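Local structure of methyltransferase (Streptomyces avermitilis, 3GIW) at residues A77-F82 with P161-V166; I85-P90 with V108-N113. The protein binds S-adenosyl-L-homocysteine in a Rossmann-like fold and probably acts as an S-adenosylmethionine-dependent methyltransferase. All blocks are in the same frame, centred on the assembly; numbering follows the deposited sequence. Where two conformers were deposited one is given.

Contact 1 of 2, residues A77-F82 with P161-V166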
loop_
_atom_site.group_PDB
_atom_site.type_symbol
_atom_site.label_atom_id
_atom_site.label_comp_id
_atom_site.label_asym_id
_atom_site.label_seq_id
_atom_site.Cartn_x
_atom_site.Cartn_y
_atom_site.Cartn_z
ATOM N N ALA A 77 3.492 12.507 -13.872
ATOM C CA ALA A 77 2.074 12.483 -14.240
ATOM C C ALA A 77 1.254 13.733 -13.832
ATOM O O ALA A 77 0.109 13.909 -14.282
ATOM C CB ALA A 77 1.400 11.206 -13.705
ATOM N N GLY A 78 1.811 14.581 -12.971
ATOM C CA GLY A 78 1.141 15.829 -12.596
ATOM C C GLY A 78 -0.045 15.652 -11.650
ATOM O O GLY A 78 -0.890 16.548 -11.518
ATOM N N ILE A 79 -0.115 14.516 -10.970
ATOM C CA ILE A 79 -1.220 14.245 -10.067
ATOM C C ILE A 79 -1.074 15.035 -8.763
ATOM O O ILE A 79 0.025 15.120 -8.161
ATOM C CB ILE A 79 -1.347 12.728 -9.756
ATOM C CG1 ILE A 79 -1.696 11.933 -11.031
ATOM C CG2 ILE A 79 -2.365 12.477 -8.626
ATOM C CD1 ILE A 79 -3.106 12.262 -11.631
ATOM N N ARG A 80 -2.173 15.648 -8.335
ATOM C CA ARG A 80 -2.194 16.512 -7.157
ATOM C C ARG A 80 -3.190 16.047 -6.096
ATOM O O ARG A 80 -3.405 16.765 -5.115
ATOM C CB ARG A 80 -2.528 17.967 -7.570
ATOM C CG ARG A 80 -1.556 18.569 -8.574
ATOM C CD ARG A 80 -0.245 18.918 -7.921
ATOM N NE ARG A 80 0.751 19.375 -8.895
ATOM C CZ ARG A 80 1.693 18.629 -9.466
ATOM N NH1 ARG A 80 1.861 17.329 -9.185
ATOM N NH2 ARG A 80 2.514 19.201 -10.332
ATOM N N GLN A 81 -3.785 14.863 -6.282
ATOM C CA GLN A 81 -4.737 14.299 -5.338
ATOM C C GLN A 81 -4.511 12.804 -5.217
ATOM O O GLN A 81 -4.397 12.100 -6.223
ATOM C CB GLN A 81 -6.168 14.519 -5.848
ATOM C CG GLN A 81 -6.530 15.984 -6.070
ATOM C CD GLN A 81 -8.009 16.166 -6.264
ATOM O OE1 GLN A 81 -8.681 16.834 -5.447
ATOM N NE2 GLN A 81 -8.548 15.557 -7.341
ATOM N N PHE A 82 -4.498 12.306 -3.981
ATOM C CA PHE A 82 -4.223 10.899 -3.698
ATOM C C PHE A 82 -5.224 10.364 -2.678
ATOM O O PHE A 82 -5.531 11.047 -1.687
ATOM C CB PHE A 82 -2.792 10.749 -3.119
ATOM C CG PHE A 82 -1.716 11.199 -4.052
ATOM C CD1 PHE A 82 -1.472 12.565 -4.254
ATOM C CD2 PHE A 82 -0.975 10.274 -4.775
ATOM C CE1 PHE A 82 -0.486 13.010 -5.157
ATOM C CE2 PHE A 82 -0.011 10.725 -5.684
ATOM C CZ PHE A 82 0.233 12.065 -5.857
ATOM N N PRO A 161 -8.404 14.569 -11.554
ATOM C CA PRO A 161 -7.696 13.308 -11.391
ATOM C C PRO A 161 -7.240 13.035 -9.960
ATOM O O PRO A 161 -6.772 13.921 -9.237
ATOM C CB PRO A 161 -6.520 13.444 -12.357
ATOM C CG PRO A 161 -7.012 14.415 -13.400
ATOM C CD PRO A 161 -7.830 15.398 -12.634
ATOM N N VAL A 162 -7.318 11.755 -9.608
ATOM C CA VAL A 162 -6.865 11.224 -8.322
ATOM C C VAL A 162 -6.017 9.965 -8.579
ATOM O O VAL A 162 -6.336 9.183 -9.478
ATOM C CB VAL A 162 -8.100 10.808 -7.471
ATOM C CG1 VAL A 162 -7.703 10.165 -6.152
ATOM C CG2 VAL A 162 -9.020 12.028 -7.124
ATOM N N ALA A 163 -4.921 9.796 -7.824
ATOM C CA ALA A 163 -4.213 8.506 -7.769
ATOM C C ALA A 163 -4.723 7.691 -6.585
ATOM O O ALA A 163 -4.614 8.133 -5.426
ATOM C CB ALA A 163 -2.733 8.695 -7.630
ATOM N N LEU A 164 -5.274 6.528 -6.899
ATOM C CA LEU A 164 -5.748 5.552 -5.946
ATOM C C LEU A 164 -4.562 4.633 -5.667
ATOM O O LEU A 164 -4.126 3.905 -6.561
ATOM C CB LEU A 164 -6.924 4.766 -6.514
ATOM C CG LEU A 164 -7.520 3.685 -5.628
ATOM C CD1 LEU A 164 -8.119 4.227 -4.334
ATOM C CD2 LEU A 164 -8.585 2.880 -6.397
ATOM N N THR A 165 -4.050 4.703 -4.433
ATOM C CA THR A 165 -2.922 3.857 -4.001
ATOM C C THR A 165 -3.400 2.740 -3.072
ATOM O O THR A 165 -4.009 3.015 -2.020
ATOM C CB THR A 165 -1.757 4.707 -3.408
ATOM O OG1 THR A 165 -2.215 5.488 -2.325
ATOM C CG2 THR A 165 -1.242 5.705 -4.449
ATOM N N VAL A 166 -3.159 1.491 -3.459
ATOM C CA VAL A 166 -3.597 0.297 -2.706
ATOM C C VAL A 166 -2.318 -0.562 -2.559
ATOM O O VAL A 166 -2.077 -1.454 -3.369
ATOM C CB VAL A 166 -4.744 -0.471 -3.408
ATOM C CG1 VAL A 166 -5.250 -1.572 -2.508
ATOM C CG2 VAL A 166 -5.911 0.507 -3.757
HETATM O O HOH W 1 -4.768 15.755 -9.700
#
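Q81 reaches across to P161 with its side chain and to A163 with its backbone, an example of how the start of a parallel strand pair settles its polar groups. The backbone bond, from A163 N to Q81 O (2.9 Å), is nearly straight. With CG anti to the carbonyl carbon (chi1 -58°) and the chain extended beyond it, the Q81 carboxamide arrives above the carbonyl plane of P161; NE2 donates to P161 O at 3.1 Å, and that oxygen lies in the amide plane. A water bridges the same oxygen to R80 N, donating to P161 O at 2.8 Å. The other end of the carboxamide, OE1, accepts from D157 N, while V162 N is taken up by S194 OG. An alanine in place of Q81 would probably cost P161 O the carboxamide N-H, leaving the water in place, and D157 N its acceptor. Apolar packing accompanies these bonds: I79 CD1 meets P161 CB at 3.7 Å, and A163 CB lies obliquely against the F82 ring, 3.7 Å from CD2. Strands 81-85 and 163-167, first and fourth in chain order but side by side in the sheet, flank the topological switch point of the Rossmann-like methyltransferase fold.

Contact 2 of 2, residues I85-P90 with V108-N113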
loop_
_atom_site.group_PDB
_atom_site.type_symbol
_atom_site.label_atom_id
_atom_site.label_comp_id
_atom_site.label_asym_id
_atom_site.label_seq_id
_atom_site.Cartn_x
_atom_site.Cartn_y
_atom_site.Cartn_z
ATOM N N ILE A 85 -5.375 3.681 0.377
ATOM C CA ILE A 85 -6.206 2.682 1.025
ATOM C C ILE A 85 -5.302 1.667 1.730
ATOM O O ILE A 85 -4.534 0.968 1.075
ATOM C CB ILE A 85 -7.115 1.938 -0.001
ATOM C CG1 ILE A 85 -7.907 2.948 -0.834
ATOM C CG2 ILE A 85 -8.001 0.880 0.720
ATOM C CD1 ILE A 85 -8.821 3.803 -0.066
ATOM N N GLY A 86 -5.376 1.588 3.052
ATOM C CA GLY A 86 -4.464 0.721 3.817
ATOM C C GLY A 86 -3.137 1.407 4.116
ATOM O O GLY A 86 -2.060 0.893 3.837
ATOM N N THR A 87 -3.222 2.601 4.694
ATOM C CA THR A 87 -2.062 3.451 4.939
ATOM C C THR A 87 -0.977 2.819 5.858
ATOM O O THR A 87 0.245 3.005 5.626
ATOM C CB THR A 87 -2.532 4.785 5.530
ATOM O OG1 THR A 87 -3.351 5.438 4.543
ATOM C CG2 THR A 87 -1.313 5.712 5.949
ATOM N N GLY A 88 -1.414 2.111 6.867
ATOM C CA GLY A 88 -0.486 1.499 7.812
ATOM C C GLY A 88 0.082 2.534 8.780
ATOM O O GLY A 88 -0.389 3.670 8.867
ATOM N N ILE A 89 1.131 2.148 9.489
ATOM C CA ILE A 89 1.782 3.008 10.488
ATOM C C ILE A 89 2.504 4.153 9.778
ATOM O O ILE A 89 3.313 3.895 8.874
ATOM C CB ILE A 89 2.848 2.210 11.320
ATOM C CG1 ILE A 89 2.267 0.946 11.993
ATOM C CG2 ILE A 89 3.501 3.129 12.336
ATOM C CD1 ILE A 89 1.023 1.193 12.856
ATOM N N PRO A 90 2.271 5.419 10.177
ATOM C CA PRO A 90 3.023 6.527 9.578
ATOM C C PRO A 90 4.534 6.299 9.666
ATOM O O PRO A 90 5.051 5.903 10.714
ATOM C CB PRO A 90 2.574 7.734 10.414
ATOM C CG PRO A 90 1.267 7.395 10.816
ATOM C CD PRO A 90 1.290 5.925 11.136
ATOM N N VAL A 108 -4.262 14.749 0.080
ATOM C CA VAL A 108 -4.167 13.304 0.336
ATOM C C VAL A 108 -5.183 12.907 1.388
ATOM O O VAL A 108 -5.306 13.562 2.436
ATOM C CB VAL A 108 -2.748 12.894 0.826
ATOM C CG1 VAL A 108 -2.677 11.406 1.065
ATOM C CG2 VAL A 108 -1.690 13.383 -0.167
ATOM N N VAL A 109 -5.944 11.865 1.084
ATOM C CA VAL A 109 -6.801 11.215 2.081
ATOM C C VAL A 109 -6.179 9.839 2.375
ATOM O O VAL A 109 -6.006 9.026 1.471
ATOM C CB VAL A 109 -8.256 11.044 1.627
ATOM C CG1 VAL A 109 -9.104 10.225 2.618
ATOM C CG2 VAL A 109 -8.892 12.399 1.383
ATOM N N TYR A 110 -5.924 9.576 3.662
ATOM C CA TYR A 110 -5.424 8.307 4.142
ATOM C C TYR A 110 -6.539 7.490 4.801
ATOM O O TYR A 110 -7.428 8.056 5.483
ATOM C CB TYR A 110 -4.404 8.603 5.192
ATOM C CG TYR A 110 -3.125 9.275 4.765
ATOM C CD1 TYR A 110 -2.136 8.564 4.127
ATOM C CD2 TYR A 110 -2.858 10.600 5.090
ATOM C CE1 TYR A 110 -0.881 9.122 3.854
ATOM C CE2 TYR A 110 -1.611 11.200 4.794
ATOM C CZ TYR A 110 -0.602 10.445 4.172
ATOM O OH TYR A 110 0.650 10.962 3.896
ATOM N N VAL A 111 -6.482 6.173 4.659
ATOM C CA VAL A 111 -7.525 5.288 5.142
ATOM C C VAL A 111 -6.910 4.022 5.731
ATOM O O VAL A 111 -6.039 3.409 5.140
ATOM C CB VAL A 111 -8.464 4.864 3.977
ATOM C CG1 VAL A 111 -9.615 4.010 4.493
ATOM C CG2 VAL A 111 -8.973 6.107 3.203
ATOM N N ASP A 112 -7.318 3.633 6.936
ATOM C CA ASP A 112 -6.939 2.326 7.485
ATOM C C ASP A 112 -8.036 1.840 8.427
ATOM O O ASP A 112 -8.910 2.623 8.826
ATOM C CB ASP A 112 -5.563 2.371 8.225
ATOM C CG ASP A 112 -4.815 1.033 8.213
ATOM O OD1 ASP A 112 -5.098 0.133 9.022
ATOM O OD2 ASP A 112 -3.887 0.863 7.405
ATOM N N ASN A 113 -8.004 0.536 8.718
ATOM C CA ASN A 113 -8.932 -0.018 9.690
ATOM C C ASN A 113 -8.277 -0.489 11.002
ATOM O O ASN A 113 -8.991 -0.912 11.898
ATOM C CB ASN A 113 -9.823 -1.110 9.073
ATOM C CG ASN A 113 -9.095 -2.355 8.731
ATOM O OD1 ASN A 113 -7.871 -2.426 8.763
ATOM N ND2 ASN A 113 -9.859 -3.385 8.353
#
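V111 O is gripped by two successive backbone N-H groups, G86 N at 2.8 Å and T87 N at 3.0 Å, which reach it from opposite faces of its carbonyl plane. The bond from T87 is the straighter, 167° at the hydrogen against 135° for G86. T87 also returns a bond: its OG1, anti to the carbonyl carbon (chi1 -63°) and hydrogen-bonded to D84 OD2 from the preceding strand, also accepts from V111 N at 3.2 Å. Beside it, CG2 comes to 3.5 Å from Y110 CD1, whereas OG1 sits at the ring edge, near its plane; Y110 OH is bonded to H96 ND1. G86 and G88 flank T87 in the glycine-rich loop that follows the first strand of a Rossmann-like methyltransferase, and D112 is the acidic residue at the end of the second strand, seen to bind S-adenosyl-L-homocysteine. Its OD2 accepts from G88 N at 2.8 Å, from above the carboxylate plane, and OD1 takes D114 N, two bonds that fix the rotation of the carboxylate. G86 has positive phi, and a side chain on it would collide with the carbonyl oxygen of I85, so the backbone shape calls for glycine. On the strand pair itself, I85 and V111 lie side by side, CD1 to CG2 at 4.0 Å.

From the N terminus, the chain leaves helix 55-75 and enters strand 81-85, whose beginning lies in contact 1 and whose end runs into contact 2. Past the loop 86-90 and helix 95-102 it returns as strand 107-112, closing the short loop of contact 2. It then passes through strand 132-137 at the edge of the sheet before 161-166 comes back to close the longer loop of contact 1, inside which contact 2 is nested. Strand 81-85 thus has neighbours on both sides, 107-112 and 163-167. The contacts, with centres 15 Å apart, also touch directly: T165 O probably accepts from I85 N, and F82 O from V109 N, and L164 packs on I85.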